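Local coordinates for protein MlnE (Bacillus amyloliquefaciens subsp. plantarum, PDB 5D2E) that is the N-terminal ketoreductase portion of a macrolactin assembly-line enzyme, a B-type ketoreductase that binds NADP and probably reduces a keto group of the growing polyketide, at residues P22-E27 and S476-L481; V270-V275 and Q296-L301; F84-S89 and N98-M103; E58-F63 and E78-P83; K213-E218 and Y245-Y250. One frame throughout, in Å; residues are numbered along the deposited sequence.

In the fold
From the N terminus, the chain first offers helix 22-30, whose partner, helix 477-488, arrives only near the C-terminal end, so interaction 1 closes a long loop in which the other four are nested. Inside it they follow in series. Interaction 4 joins the start of strand 60-64 to the loop before strand 84-89; interaction 3 continues the sheet from that strand to 100-103, and the two touch where Ile85 bonds to Ile60 and Phe62. Interaction 5 ties the ends of strands 205-214 and 242-245. Interaction 2 then opens the cofactor-binding half. Interactions 1 and 2 have centres 22 Å apart, and these lie 58 to 62 Å from the centres of interactions 3 and 4.

Interaction 1 (P22-E27 and S476-L481)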
# COMPACT_ATOMS: atom_id res chain seq x y z
N PRO A 22 -15.65 -28.35 18.08
CA PRO A 22 -16.67 -28.78 17.10
C PRO A 22 -17.44 -27.64 16.41
O PRO A 22 -17.72 -27.75 15.22
CB PRO A 22 -17.63 -29.64 17.94
CG PRO A 22 -16.76 -30.21 19.02
CD PRO A 22 -15.64 -29.23 19.27
N GLU A 23 -17.72 -26.57 17.12
CA GLU A 23 -18.41 -25.38 16.57
C GLU A 23 -17.52 -24.63 15.51
O GLU A 23 -17.97 -24.36 14.37
CB GLU A 23 -18.80 -24.41 17.71
CG GLU A 23 -19.53 -25.04 18.92
CD GLU A 23 -18.61 -25.82 19.89
OE1 GLU A 23 -18.34 -27.04 19.68
OE2 GLU A 23 -18.16 -25.21 20.88
N GLU A 24 -16.28 -24.32 15.89
CA GLU A 24 -15.25 -23.77 14.97
C GLU A 24 -15.13 -24.63 13.70
O GLU A 24 -15.13 -24.11 12.57
CB GLU A 24 -13.89 -23.74 15.67
CG GLU A 24 -13.72 -22.73 16.81
CD GLU A 24 -12.40 -22.94 17.56
OE1 GLU A 24 -11.88 -21.97 18.16
OE2 GLU A 24 -11.86 -24.07 17.52
N GLY A 25 -15.06 -25.96 13.87
CA GLY A 25 -14.97 -26.88 12.74
C GLY A 25 -16.15 -26.77 11.81
O GLY A 25 -16.04 -26.83 10.56
N LEU A 26 -17.33 -26.63 12.40
CA LEU A 26 -18.52 -26.42 11.61
C LEU A 26 -18.45 -25.08 10.87
O LEU A 26 -18.73 -25.06 9.69
CB LEU A 26 -19.77 -26.49 12.51
CG LEU A 26 -21.12 -26.28 11.83
CD1 LEU A 26 -21.32 -27.33 10.75
CD2 LEU A 26 -22.24 -26.29 12.88
N GLU A 27 -18.11 -23.99 11.58
CA GLU A 27 -17.99 -22.68 10.92
C GLU A 27 -17.03 -22.80 9.70
O GLU A 27 -17.35 -22.34 8.58
CB GLU A 27 -17.55 -21.58 11.91
CG GLU A 27 -17.22 -20.21 11.25
CD GLU A 27 -16.94 -19.07 12.25
OE1 GLU A 27 -15.83 -18.50 12.23
OE2 GLU A 27 -17.82 -18.71 13.06
N SER A 476 -15.32 -15.18 7.47
CA SER A 476 -15.63 -15.56 8.84
C SER A 476 -14.34 -15.67 9.62
O SER A 476 -13.28 -15.91 9.03
CB SER A 476 -16.37 -16.92 8.86
OG SER A 476 -15.54 -18.03 8.53
N ALA A 477 -14.44 -15.55 10.94
CA ALA A 477 -13.30 -15.69 11.84
C ALA A 477 -12.46 -16.93 11.57
O ALA A 477 -11.23 -16.85 11.48
CB ALA A 477 -13.77 -15.72 13.29
N GLN A 478 -13.09 -18.09 11.47
CA GLN A 478 -12.36 -19.32 11.23
C GLN A 478 -11.71 -19.40 9.86
O GLN A 478 -10.64 -19.91 9.72
CB GLN A 478 -13.28 -20.54 11.44
CG GLN A 478 -13.54 -20.77 12.94
CD GLN A 478 -12.25 -21.05 13.69
OE1 GLN A 478 -11.48 -21.94 13.31
NE2 GLN A 478 -11.98 -20.28 14.72
N ALA A 479 -12.44 -19.01 8.84
CA ALA A 479 -11.91 -18.98 7.51
C ALA A 479 -10.63 -18.07 7.43
O ALA A 479 -9.69 -18.42 6.71
CB ALA A 479 -12.97 -18.46 6.61
N GLY A 480 -10.66 -16.95 8.14
CA GLY A 480 -9.61 -15.94 8.12
C GLY A 480 -8.41 -16.46 8.89
O GLY A 480 -7.29 -16.36 8.43
N LEU A 481 -8.66 -17.07 10.05
CA LEU A 481 -7.58 -17.73 10.78
C LEU A 481 -6.92 -18.79 9.99
O LEU A 481 -5.68 -18.89 9.97
CB LEU A 481 -8.03 -18.33 12.10
CG LEU A 481 -8.40 -17.26 13.06
CD1 LEU A 481 -9.18 -17.88 14.22
CD2 LEU A 481 -7.21 -16.44 13.53
O HOH W 1 -9.69 -20.62 16.41
O HOH W 2 -17.81 -19.80 7.90
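Glu27 reaches from helix 22-30 to the first turn of helix 477-488, where its OE1 accepts a hydrogen bond from Gln478 N at 2.9 Å. The bond is fairly straight, and the donor comes in nearly along the C-O axis of the carboxylate. Glu27 CG is anti to its own backbone N (chi1 172°) and the chain runs extended beyond, a span that suits glutamate. OE1 also lies 3.6 Å from Ala477 CB. Beside this bond, the amide of Gln478 stacks on the carboxylate of Glu24, the planes 26° apart, with Gln478 NE2 3.7 Å from Glu24 CG. One water ties the pair, donating to Glu24 OE1 and accepting from NE2, while Thr21 N holds Glu24 OE2. In the next shell, Ser476 is the N-cap: its OG, on a side chain short enough to fold back, accepts from Ala479 N at 3.3 Å. A second water links that OG to Glu27 O. Carboxylate and hydroxyl thus serve two amides of the first turn, and the positive end of the helix would favour a negative charge on Glu27. The two helix axes pass 9.3 Å apart, steeply inclined at 80°. Beyond them, Leu481 packs on Phe289 and Tyr292 of helix 284-296, and the side chain of Ala477 is about 5 Å from that of Trp452, an NADP-binding residue on strand 443-453.

Interaction 2 (V270-V275 and Q296-L301)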
# COMPACT_ATOMS: atom_id res chain seq x y z
N VAL A 270 3.35 -20.78 16.64
CA VAL A 270 4.18 -20.10 17.61
C VAL A 270 4.79 -21.18 18.52
O VAL A 270 4.33 -22.31 18.51
CB VAL A 270 3.38 -19.06 18.41
CG1 VAL A 270 3.18 -17.83 17.52
CG2 VAL A 270 2.08 -19.64 18.89
N LYS A 271 5.83 -20.78 19.24
CA LYS A 271 6.67 -21.68 20.01
C LYS A 271 6.40 -21.47 21.48
O LYS A 271 6.23 -20.33 21.95
CB LYS A 271 8.17 -21.33 19.88
CG LYS A 271 8.80 -21.23 18.52
CD LYS A 271 10.08 -20.34 18.68
CE LYS A 271 11.17 -20.60 17.64
NZ LYS A 271 10.67 -21.07 16.31
N LYS A 272 6.53 -22.56 22.24
CA LYS A 272 6.52 -22.48 23.67
C LYS A 272 7.56 -21.48 24.16
O LYS A 272 8.68 -21.46 23.68
CB LYS A 272 6.81 -23.86 24.25
CG LYS A 272 6.93 -23.81 25.76
CD LYS A 272 6.76 -25.19 26.38
CE LYS A 272 7.39 -25.21 27.77
NZ LYS A 272 6.39 -25.61 28.79
N ASN A 273 7.13 -20.59 25.05
CA ASN A 273 7.90 -19.47 25.56
C ASN A 273 8.26 -18.37 24.53
O ASN A 273 9.08 -17.48 24.84
CB ASN A 273 9.14 -19.95 26.28
CG ASN A 273 8.77 -20.80 27.51
OD1 ASN A 273 7.58 -20.87 27.91
ND2 ASN A 273 9.75 -21.48 28.08
N GLY A 274 7.72 -18.47 23.32
CA GLY A 274 7.93 -17.40 22.32
C GLY A 274 7.31 -16.07 22.82
O GLY A 274 6.32 -16.09 23.57
N VAL A 275 7.93 -14.94 22.47
CA VAL A 275 7.46 -13.62 22.81
C VAL A 275 6.97 -12.94 21.54
O VAL A 275 7.74 -12.84 20.57
CB VAL A 275 8.58 -12.80 23.41
CG1 VAL A 275 8.07 -11.49 23.92
CG2 VAL A 275 9.30 -13.57 24.52
N GLN A 296 -2.20 -21.92 20.59
CA GLN A 296 -1.19 -22.78 19.96
C GLN A 296 -0.11 -23.20 20.93
O GLN A 296 0.51 -24.22 20.75
CB GLN A 296 -0.53 -22.05 18.77
CG GLN A 296 -1.40 -22.02 17.53
CD GLN A 296 -0.67 -21.46 16.27
OE1 GLN A 296 0.38 -20.83 16.35
NE2 GLN A 296 -1.25 -21.69 15.11
N ALA A 297 0.19 -22.41 21.93
CA ALA A 297 1.31 -22.71 22.76
C ALA A 297 1.29 -21.76 23.90
O ALA A 297 0.58 -20.76 23.87
CB ALA A 297 2.62 -22.58 21.98
N GLU A 298 2.06 -22.07 24.93
CA GLU A 298 2.21 -21.18 26.06
C GLU A 298 3.17 -20.10 25.74
O GLU A 298 4.41 -20.25 25.85
CB GLU A 298 2.65 -21.94 27.32
CG GLU A 298 1.57 -22.88 27.85
CD GLU A 298 2.07 -23.73 29.02
OE1 GLU A 298 3.21 -23.53 29.51
OE2 GLU A 298 1.30 -24.61 29.46
N VAL A 299 2.61 -18.97 25.31
CA VAL A 299 3.42 -17.85 24.90
C VAL A 299 3.34 -16.67 25.80
O VAL A 299 2.55 -16.65 26.75
CB VAL A 299 3.02 -17.39 23.49
CG1 VAL A 299 3.22 -18.54 22.52
CG2 VAL A 299 1.57 -16.94 23.39
N LYS A 300 4.20 -15.70 25.51
CA LYS A 300 4.12 -14.36 26.07
C LYS A 300 3.63 -13.37 25.01
O LYS A 300 4.24 -13.28 23.94
CB LYS A 300 5.50 -13.90 26.52
CG LYS A 300 6.24 -15.03 27.24
CD LYS A 300 6.22 -14.84 28.73
CE LYS A 300 7.51 -15.42 29.31
NZ LYS A 300 7.47 -16.88 29.04
N LEU A 301 2.52 -12.67 25.28
CA LEU A 301 1.95 -11.73 24.31
C LEU A 301 2.01 -10.31 24.80
O LEU A 301 1.64 -10.04 25.95
CB LEU A 301 0.50 -12.11 24.11
CG LEU A 301 0.29 -13.43 23.44
CD1 LEU A 301 -1.17 -13.89 23.41
CD2 LEU A 301 0.84 -13.41 22.05
O HOH W 3 9.89 -16.56 27.30
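Val270 N donates to the side-chain carbonyl of Gln296, meeting OE1 at 3.0 Å with the donor tilted 30° from the carbonyl plane; the other half of that amide, NE2, is bonded weakly to Gln485. Two backbone bonds follow: Asn273 N gives to Glu298 O at 2.9 Å, and Gly274 O receives Lys300 N, again at 2.9 Å and almost straight (174°). Lys271 O is taken within its own type II turn by Gly274 N. Asn273 stands at the third position of this turn, where the positive phi of 66° is tolerated by asparagine better than by most residues. The turn leads into strand 275-279, which pairs in parallel with strand 300-304; with helix 284-296 as the connection, this is the first beta-alpha-beta crossover of the cofactor-binding Rossmann half. At the strand start, Val275 CA makes a CH-O contact with Lys300 O. Val270 CG2 packs against Val299 CG1 at 4.0 Å, two buried branched side chains. At the surface, Lys272 and Glu298 lie side by side in a long salt bridge, NZ to OE1 3.9 Å, and a water accepts from Lys300 NZ while donating to Asn273 O.

Interaction 3 (F84-S89 and N98-M103); sequences FIYVTS and NGRFTM
Tyr86 opens the ladder between strands 84-89 and 100-103: its N donates to Gly99 O at 2.8 Å, and its O receives Phe101 N at 3.1 Å. The pattern repeats two residues on, Thr88 N giving to Phe101 O at 2.9 Å and Thr88 O taking Met103 N at the same length. CH-O contacts fill the intervals, among them Thr102 CA to Thr88 O. Tyr86 O has a further donor, a water that also accepts from Arg100 NE. This parallel pair extends the sheet of the N-terminal Rossmann-like half, consistent with the structural subdomain of polyketide ketoreductases, the cofactor lying in the other half. Gly99, at a positive phi of 95° that glycine adopts readily, turns the chain into the second strand. On one face, Arg100 and Tyr86 run side by side, their planes 84° apart, with Arg100 NE 3.9 Å from Tyr86 CD1; Tyr70 adds a cation-pi contact to the arginine, and Asp66 O and Met69 N hold the tyrosine hydroxyl. Val87 and Phe101 share the other face; Ile85 CG2 touches Phe101 CE1 at 3.7 Å, and Met103 SD meets Val87 CG1 at 3.7 Å. Helix 108-120 covers the phenylalanine with Leu114 and Val117.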
# COMPACT_ATOMS: atom_id res chain seq x y z
N PHE A 84 2.63 22.97 -24.46
CA PHE A 84 3.30 22.17 -23.45
C PHE A 84 3.60 23.04 -22.25
O PHE A 84 4.27 24.08 -22.34
CB PHE A 84 4.55 21.55 -24.07
CG PHE A 84 5.39 20.74 -23.14
CD1 PHE A 84 4.95 19.51 -22.69
CD2 PHE A 84 6.61 21.22 -22.69
CE1 PHE A 84 5.73 18.77 -21.84
CE2 PHE A 84 7.40 20.45 -21.86
CZ PHE A 84 6.96 19.24 -21.43
N ILE A 85 3.00 22.69 -21.10
CA ILE A 85 3.17 23.47 -19.89
C ILE A 85 4.13 22.73 -18.95
O ILE A 85 3.90 21.55 -18.61
CB ILE A 85 1.81 23.66 -19.19
CG1 ILE A 85 0.76 24.21 -20.19
CG2 ILE A 85 1.97 24.54 -17.97
CD1 ILE A 85 1.06 25.58 -20.82
N TYR A 86 5.17 23.39 -18.51
CA TYR A 86 6.22 22.73 -17.71
C TYR A 86 6.43 23.44 -16.42
O TYR A 86 6.78 24.63 -16.35
CB TYR A 86 7.50 22.61 -18.51
CG TYR A 86 8.57 21.75 -17.94
CD1 TYR A 86 9.49 22.26 -17.06
CD2 TYR A 86 8.72 20.43 -18.34
CE1 TYR A 86 10.51 21.45 -16.56
CE2 TYR A 86 9.75 19.63 -17.86
CZ TYR A 86 10.62 20.12 -16.95
OH TYR A 86 11.69 19.38 -16.45
N VAL A 87 6.12 22.74 -15.34
CA VAL A 87 6.12 23.31 -14.03
C VAL A 87 7.19 22.69 -13.15
O VAL A 87 7.23 21.48 -12.96
CB VAL A 87 4.76 23.07 -13.35
CG1 VAL A 87 4.66 23.85 -12.02
CG2 VAL A 87 3.62 23.39 -14.31
N THR A 88 8.00 23.54 -12.55
CA THR A 88 9.04 23.12 -11.66
C THR A 88 8.88 23.65 -10.28
O THR A 88 8.05 24.49 -9.98
CB THR A 88 10.44 23.56 -12.20
OG1 THR A 88 10.49 24.98 -12.23
CG2 THR A 88 10.70 23.07 -13.52
N SER A 89 9.69 23.12 -9.39
CA SER A 89 9.70 23.52 -8.02
C SER A 89 10.32 24.90 -7.76
O SER A 89 11.37 25.21 -8.30
CB SER A 89 10.50 22.48 -7.23
OG SER A 89 10.39 22.81 -5.90
N ASN A 98 5.25 31.85 -21.28
CA ASN A 98 5.31 30.96 -22.40
C ASN A 98 5.28 29.49 -21.95
O ASN A 98 5.98 28.66 -22.49
CB ASN A 98 6.52 31.22 -23.25
CG ASN A 98 6.47 32.65 -23.85
OD1 ASN A 98 5.42 33.12 -24.32
ND2 ASN A 98 7.53 33.38 -23.62
N GLY A 99 4.44 29.19 -20.98
CA GLY A 99 4.18 27.79 -20.64
C GLY A 99 5.03 27.28 -19.50
O GLY A 99 4.86 26.12 -19.12
N ARG A 100 5.86 28.12 -18.90
CA ARG A 100 6.67 27.72 -17.80
C ARG A 100 6.16 28.28 -16.54
O ARG A 100 5.81 29.48 -16.49
CB ARG A 100 8.14 28.22 -17.95
CG ARG A 100 8.84 27.76 -19.21
CD ARG A 100 9.08 26.31 -19.20
NE ARG A 100 10.09 25.89 -18.23
CZ ARG A 100 11.41 25.76 -18.45
NH1 ARG A 100 11.98 26.07 -19.59
NH2 ARG A 100 12.19 25.32 -17.47
N PHE A 101 6.13 27.48 -15.47
CA PHE A 101 5.77 27.93 -14.15
C PHE A 101 6.69 27.34 -13.10
O PHE A 101 7.32 26.29 -13.29
CB PHE A 101 4.36 27.47 -13.79
CG PHE A 101 3.28 28.06 -14.61
CD1 PHE A 101 2.97 27.51 -15.84
CD2 PHE A 101 2.53 29.12 -14.12
CE1 PHE A 101 1.99 28.02 -16.60
CE2 PHE A 101 1.53 29.66 -14.91
CZ PHE A 101 1.27 29.13 -16.17
N THR A 102 6.75 28.01 -11.95
CA THR A 102 7.31 27.45 -10.72
C THR A 102 6.25 27.46 -9.64
O THR A 102 5.28 28.24 -9.70
CB THR A 102 8.54 28.20 -10.16
OG1 THR A 102 8.14 29.51 -9.77
CG2 THR A 102 9.66 28.29 -11.20
N MET A 103 6.40 26.55 -8.67
CA MET A 103 5.44 26.50 -7.55
C MET A 103 6.01 25.64 -6.46
O MET A 103 6.96 24.92 -6.68
CB MET A 103 4.09 25.89 -7.97
CG MET A 103 4.13 24.45 -8.44
SD MET A 103 2.51 23.83 -9.07
CE MET A 103 1.65 23.73 -7.49
O HOH W 4 6.60 25.37 -21.84
O HOH W 5 9.30 25.60 -15.46

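Interaction 4 (E58-F63 and E78-P83)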
# COMPACT_ATOMS: atom_id res chain seq x y z
N GLU A 58 -4.28 18.25 -27.52
CA GLU A 58 -4.67 19.06 -26.41
C GLU A 58 -3.45 19.33 -25.53
O GLU A 58 -2.47 18.62 -25.65
CB GLU A 58 -5.73 18.30 -25.61
CG GLU A 58 -7.10 18.33 -26.27
CD GLU A 58 -8.04 17.54 -25.44
OE1 GLU A 58 -8.64 18.09 -24.51
OE2 GLU A 58 -8.09 16.31 -25.63
N PRO A 59 -3.50 20.36 -24.67
CA PRO A 59 -2.35 20.77 -23.87
C PRO A 59 -1.89 19.64 -22.93
O PRO A 59 -2.67 18.81 -22.48
CB PRO A 59 -2.86 21.99 -23.12
CG PRO A 59 -4.01 22.52 -23.96
CD PRO A 59 -4.65 21.27 -24.49
N ILE A 60 -0.59 19.57 -22.79
CA ILE A 60 0.11 18.66 -21.90
C ILE A 60 0.67 19.47 -20.71
O ILE A 60 1.27 20.57 -20.91
CB ILE A 60 1.28 18.06 -22.66
CG1 ILE A 60 0.77 17.27 -23.84
CG2 ILE A 60 2.18 17.23 -21.71
CD1 ILE A 60 1.90 16.97 -24.84
N LEU A 61 0.50 18.97 -19.49
CA LEU A 61 0.96 19.63 -18.28
C LEU A 61 1.94 18.67 -17.61
O LEU A 61 1.58 17.54 -17.31
CB LEU A 61 -0.23 19.91 -17.37
CG LEU A 61 0.10 20.44 -16.00
CD1 LEU A 61 0.83 21.77 -16.07
CD2 LEU A 61 -1.21 20.61 -15.23
N PHE A 62 3.16 19.13 -17.34
CA PHE A 62 4.24 18.30 -16.86
C PHE A 62 4.77 18.91 -15.63
O PHE A 62 5.22 20.07 -15.67
CB PHE A 62 5.35 18.32 -17.97
CG PHE A 62 6.37 17.20 -17.89
CD1 PHE A 62 7.25 17.12 -16.83
CD2 PHE A 62 6.46 16.25 -18.87
CE1 PHE A 62 8.19 16.12 -16.72
CE2 PHE A 62 7.42 15.20 -18.79
CZ PHE A 62 8.28 15.16 -17.70
N PHE A 63 4.79 18.14 -14.53
CA PHE A 63 5.31 18.56 -13.26
C PHE A 63 6.65 17.84 -13.07
O PHE A 63 6.71 16.61 -13.20
CB PHE A 63 4.39 18.12 -12.12
CG PHE A 63 3.03 18.80 -12.07
CD1 PHE A 63 2.90 20.07 -11.60
CD2 PHE A 63 1.88 18.13 -12.48
CE1 PHE A 63 1.68 20.69 -11.53
CE2 PHE A 63 0.63 18.75 -12.44
CZ PHE A 63 0.54 20.04 -11.93
N GLU A 78 8.31 18.04 -30.95
CA GLU A 78 8.50 18.87 -32.16
C GLU A 78 7.45 18.49 -33.17
O GLU A 78 7.28 17.36 -33.50
CB GLU A 78 9.90 18.73 -32.73
CG GLU A 78 10.87 19.66 -32.01
CD GLU A 78 12.34 19.47 -32.41
OE1 GLU A 78 12.57 18.88 -33.47
OE2 GLU A 78 13.27 19.90 -31.68
N GLY A 79 6.64 19.45 -33.60
CA GLY A 79 5.57 19.13 -34.57
C GLY A 79 4.20 18.99 -33.96
O GLY A 79 3.22 18.85 -34.68
N TYR A 80 4.12 18.97 -32.62
CA TYR A 80 2.85 18.71 -31.93
C TYR A 80 2.29 20.11 -31.65
O TYR A 80 2.98 20.94 -31.08
CB TYR A 80 3.07 17.94 -30.66
CG TYR A 80 1.85 17.72 -29.84
CD1 TYR A 80 0.88 16.81 -30.25
CD2 TYR A 80 1.68 18.39 -28.66
CE1 TYR A 80 -0.23 16.58 -29.50
CE2 TYR A 80 0.56 18.19 -27.87
CZ TYR A 80 -0.40 17.27 -28.31
OH TYR A 80 -1.51 17.01 -27.54
N GLU A 81 1.09 20.36 -32.13
CA GLU A 81 0.54 21.74 -32.15
C GLU A 81 -0.53 21.93 -31.10
O GLU A 81 -1.74 22.06 -31.39
CB GLU A 81 0.01 22.07 -33.53
CG GLU A 81 1.21 22.24 -34.46
CD GLU A 81 0.82 22.55 -35.89
OE1 GLU A 81 -0.25 22.09 -36.36
OE2 GLU A 81 1.63 23.24 -36.51
N ALA A 82 -0.07 21.84 -29.86
CA ALA A 82 -0.86 22.22 -28.68
C ALA A 82 0.14 22.60 -27.61
O ALA A 82 1.29 22.13 -27.63
CB ALA A 82 -1.70 21.05 -28.20
N PRO A 83 -0.27 23.40 -26.65
CA PRO A 83 0.73 23.86 -25.69
C PRO A 83 1.37 22.76 -24.83
O PRO A 83 0.69 21.82 -24.45
CB PRO A 83 -0.04 24.79 -24.78
CG PRO A 83 -1.30 25.14 -25.51
CD PRO A 83 -1.55 24.13 -26.56
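Tyr80 turns its ring so that Glu58 O lies at the edge, in the ring plane, 2.7 Å from the hydroxyl OH. Thr56 O is a further partner of this hydroxyl. Tyr80 CG is anti to the backbone N (chi1 176°), and the ring lies against the start of strand 60-64. Ile60 meets it obliquely, Ile60 CD1 3.5 Å from Tyr80 CE2, so that an aliphatic tip packs on the carbons while the phenol end serves polar backbone; Phe53 comes against the same ring from outside the pair. The rings of Pro59 and Pro83 lie side by side, pointing the same way, with CG of Pro59 3.9 Å from CD of Pro83. The small Ala82 brings its CB to 3.6 Å from Glu58 O. Next to the prolines, Ile60 N donates to Pro83 O at 3.1 Å (165°), the start of the parallel pairing that strand 84-89 continues with strand 60-64 in the Rossmann-like N-terminal half. Neither proline has an N-H, so neither can donate to a neighbouring strand through its nitrogen. One amide thus donates to one carbonyl, and one hydroxyl meets two carbonyls, its proton able to serve one of them at a time, with two proline rings packed beside the first bond of the pairing.

Interaction 5 (K213-E218 and Y245-Y250)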
# COMPACT_ATOMS: atom_id res chain seq x y z
N LYS A 213 12.82 1.98 -13.91
CA LYS A 213 13.90 1.27 -13.22
C LYS A 213 15.18 1.20 -14.06
O LYS A 213 15.22 0.52 -15.08
CB LYS A 213 13.49 -0.14 -12.82
CG LYS A 213 14.55 -0.82 -11.97
CD LYS A 213 14.14 -2.01 -11.17
CE LYS A 213 13.55 -3.10 -11.98
NZ LYS A 213 13.04 -4.13 -10.96
N SER A 214 16.19 1.92 -13.62
CA SER A 214 17.53 1.77 -14.16
C SER A 214 18.12 0.43 -13.74
O SER A 214 18.07 0.07 -12.59
CB SER A 214 18.40 2.85 -13.57
OG SER A 214 17.97 4.03 -14.19
N MET A 215 18.77 -0.24 -14.66
CA MET A 215 19.48 -1.46 -14.35
C MET A 215 21.01 -1.20 -14.33
O MET A 215 21.48 -0.21 -14.93
CB MET A 215 19.14 -2.49 -15.42
CG MET A 215 17.65 -2.84 -15.52
SD MET A 215 16.92 -3.40 -14.01
CE MET A 215 17.41 -5.14 -14.00
N PHE A 216 21.80 -2.07 -13.74
CA PHE A 216 23.26 -1.87 -13.76
C PHE A 216 23.70 -1.93 -15.23
O PHE A 216 23.23 -2.75 -16.03
CB PHE A 216 24.00 -2.93 -12.96
CG PHE A 216 23.66 -2.95 -11.51
CD1 PHE A 216 23.66 -1.78 -10.73
CD2 PHE A 216 23.33 -4.16 -10.88
CE1 PHE A 216 23.30 -1.83 -9.38
CE2 PHE A 216 23.02 -4.21 -9.53
CZ PHE A 216 23.00 -3.04 -8.78
N ASP A 217 24.53 -1.01 -15.66
CA ASP A 217 24.84 -0.98 -17.11
C ASP A 217 23.65 -0.75 -18.07
O ASP A 217 23.76 -1.04 -19.25
CB ASP A 217 25.53 -2.29 -17.53
CG ASP A 217 26.80 -2.54 -16.75
OD1 ASP A 217 27.60 -1.57 -16.58
OD2 ASP A 217 27.00 -3.68 -16.27
N GLU A 218 22.53 -0.23 -17.60
CA GLU A 218 21.45 0.07 -18.55
C GLU A 218 20.63 1.17 -17.86
O GLU A 218 19.51 0.91 -17.38
CB GLU A 218 20.71 -1.22 -18.84
CG GLU A 218 19.69 -1.18 -19.94
CD GLU A 218 19.64 -2.46 -20.75
OE1 GLU A 218 19.10 -3.53 -20.31
OE2 GLU A 218 20.11 -2.38 -21.89
N TYR A 245 8.89 -0.33 -15.95
CA TYR A 245 9.72 -0.22 -17.14
C TYR A 245 11.17 -0.32 -16.81
O TYR A 245 11.65 0.32 -15.89
CB TYR A 245 9.49 1.14 -17.82
CG TYR A 245 8.13 1.28 -18.45
CD1 TYR A 245 7.88 0.84 -19.74
CD2 TYR A 245 7.08 1.85 -17.74
CE1 TYR A 245 6.60 0.94 -20.30
CE2 TYR A 245 5.81 1.97 -18.30
CZ TYR A 245 5.59 1.52 -19.56
OH TYR A 245 4.36 1.68 -20.06
N GLU A 246 11.86 -1.20 -17.53
CA GLU A 246 13.32 -1.11 -17.60
C GLU A 246 13.56 -0.50 -18.97
O GLU A 246 12.66 -0.47 -19.80
CB GLU A 246 13.93 -2.52 -17.50
CG GLU A 246 13.78 -3.14 -16.13
CD GLU A 246 14.17 -4.59 -16.03
OE1 GLU A 246 14.77 -5.08 -16.98
OE2 GLU A 246 13.90 -5.18 -14.97
N PRO A 247 14.81 -0.15 -19.27
CA PRO A 247 15.04 0.42 -20.61
C PRO A 247 14.72 -0.48 -21.79
O PRO A 247 14.19 0.00 -22.79
CB PRO A 247 16.50 0.82 -20.55
CG PRO A 247 16.74 1.08 -19.08
CD PRO A 247 16.01 -0.05 -18.42
N ARG A 248 14.88 -1.79 -21.65
CA ARG A 248 14.60 -2.73 -22.79
C ARG A 248 13.38 -3.68 -22.65
O ARG A 248 13.00 -4.37 -23.56
CB ARG A 248 15.87 -3.55 -23.05
CG ARG A 248 17.01 -2.68 -23.56
CD ARG A 248 18.15 -3.51 -24.14
NE ARG A 248 18.91 -2.57 -24.95
CZ ARG A 248 18.89 -2.48 -26.29
NH1 ARG A 248 18.22 -3.33 -27.07
NH2 ARG A 248 19.60 -1.53 -26.85
N HIS A 249 12.78 -3.70 -21.47
CA HIS A 249 11.71 -4.63 -21.10
C HIS A 249 10.75 -3.93 -20.14
O HIS A 249 11.14 -3.03 -19.44
CB HIS A 249 12.27 -5.83 -20.39
CG HIS A 249 13.18 -6.67 -21.23
ND1 HIS A 249 14.55 -6.49 -21.25
CD2 HIS A 249 12.91 -7.65 -22.12
CE1 HIS A 249 15.08 -7.36 -22.10
NE2 HIS A 249 14.10 -8.08 -22.63
N TYR A 250 9.49 -4.36 -20.12
CA TYR A 250 8.57 -3.89 -19.15
C TYR A 250 7.71 -5.04 -18.64
O TYR A 250 7.57 -6.09 -19.30
CB TYR A 250 7.73 -2.73 -19.66
CG TYR A 250 6.76 -3.04 -20.79
CD1 TYR A 250 7.16 -2.96 -22.12
CD2 TYR A 250 5.46 -3.46 -20.51
CE1 TYR A 250 6.27 -3.25 -23.14
CE2 TYR A 250 4.57 -3.77 -21.52
CZ TYR A 250 5.00 -3.65 -22.84
OH TYR A 250 4.13 -3.93 -23.84
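Lys213 N donates to Tyr245 O at 2.8 Å, a nearly straight bond (164°) at the end of the parallel pairing of strands 205-214 and 242-245, beyond which each chain bends away, the first through a type II turn, Met215 to Glu218, closed by bonds in both directions between those two residues, the second with Glu246 N on His249 O. Pro247 packs against the first bend. Its CG lies 3.3 Å from Glu218 O and its CD 3.5 Å from Lys213 O, a rigid ring resting on two carbonyls, while Glu218 CG packs against its CB. Met215, bent at chi2 and chi3, crosses Glu246 obliquely, with Met215 SD 3.6 Å from Glu246 CD. The aliphatic stem of Lys213 runs alongside the same glutamate, and its NZ is 4.2 Å from Glu246 OE2, beyond salt-bridge range; Tyr251 OH is the hydrogen-bonding partner of that oxygen. Further out, Glu218 and Arg248 cross at about a right angle. Glu218 CG is anti to the backbone N (chi1 -171°), and OE2 comes to the edge of the guanidinium, 3.3 Å from Arg248 NE in a salt bridge, the two planes 31° apart. The contact thus grades from a backbone bond at the ends of the two strands, through a proline and a methionine, to an ion pair at the exposed Arg248, where solvent would probably weaken the attraction.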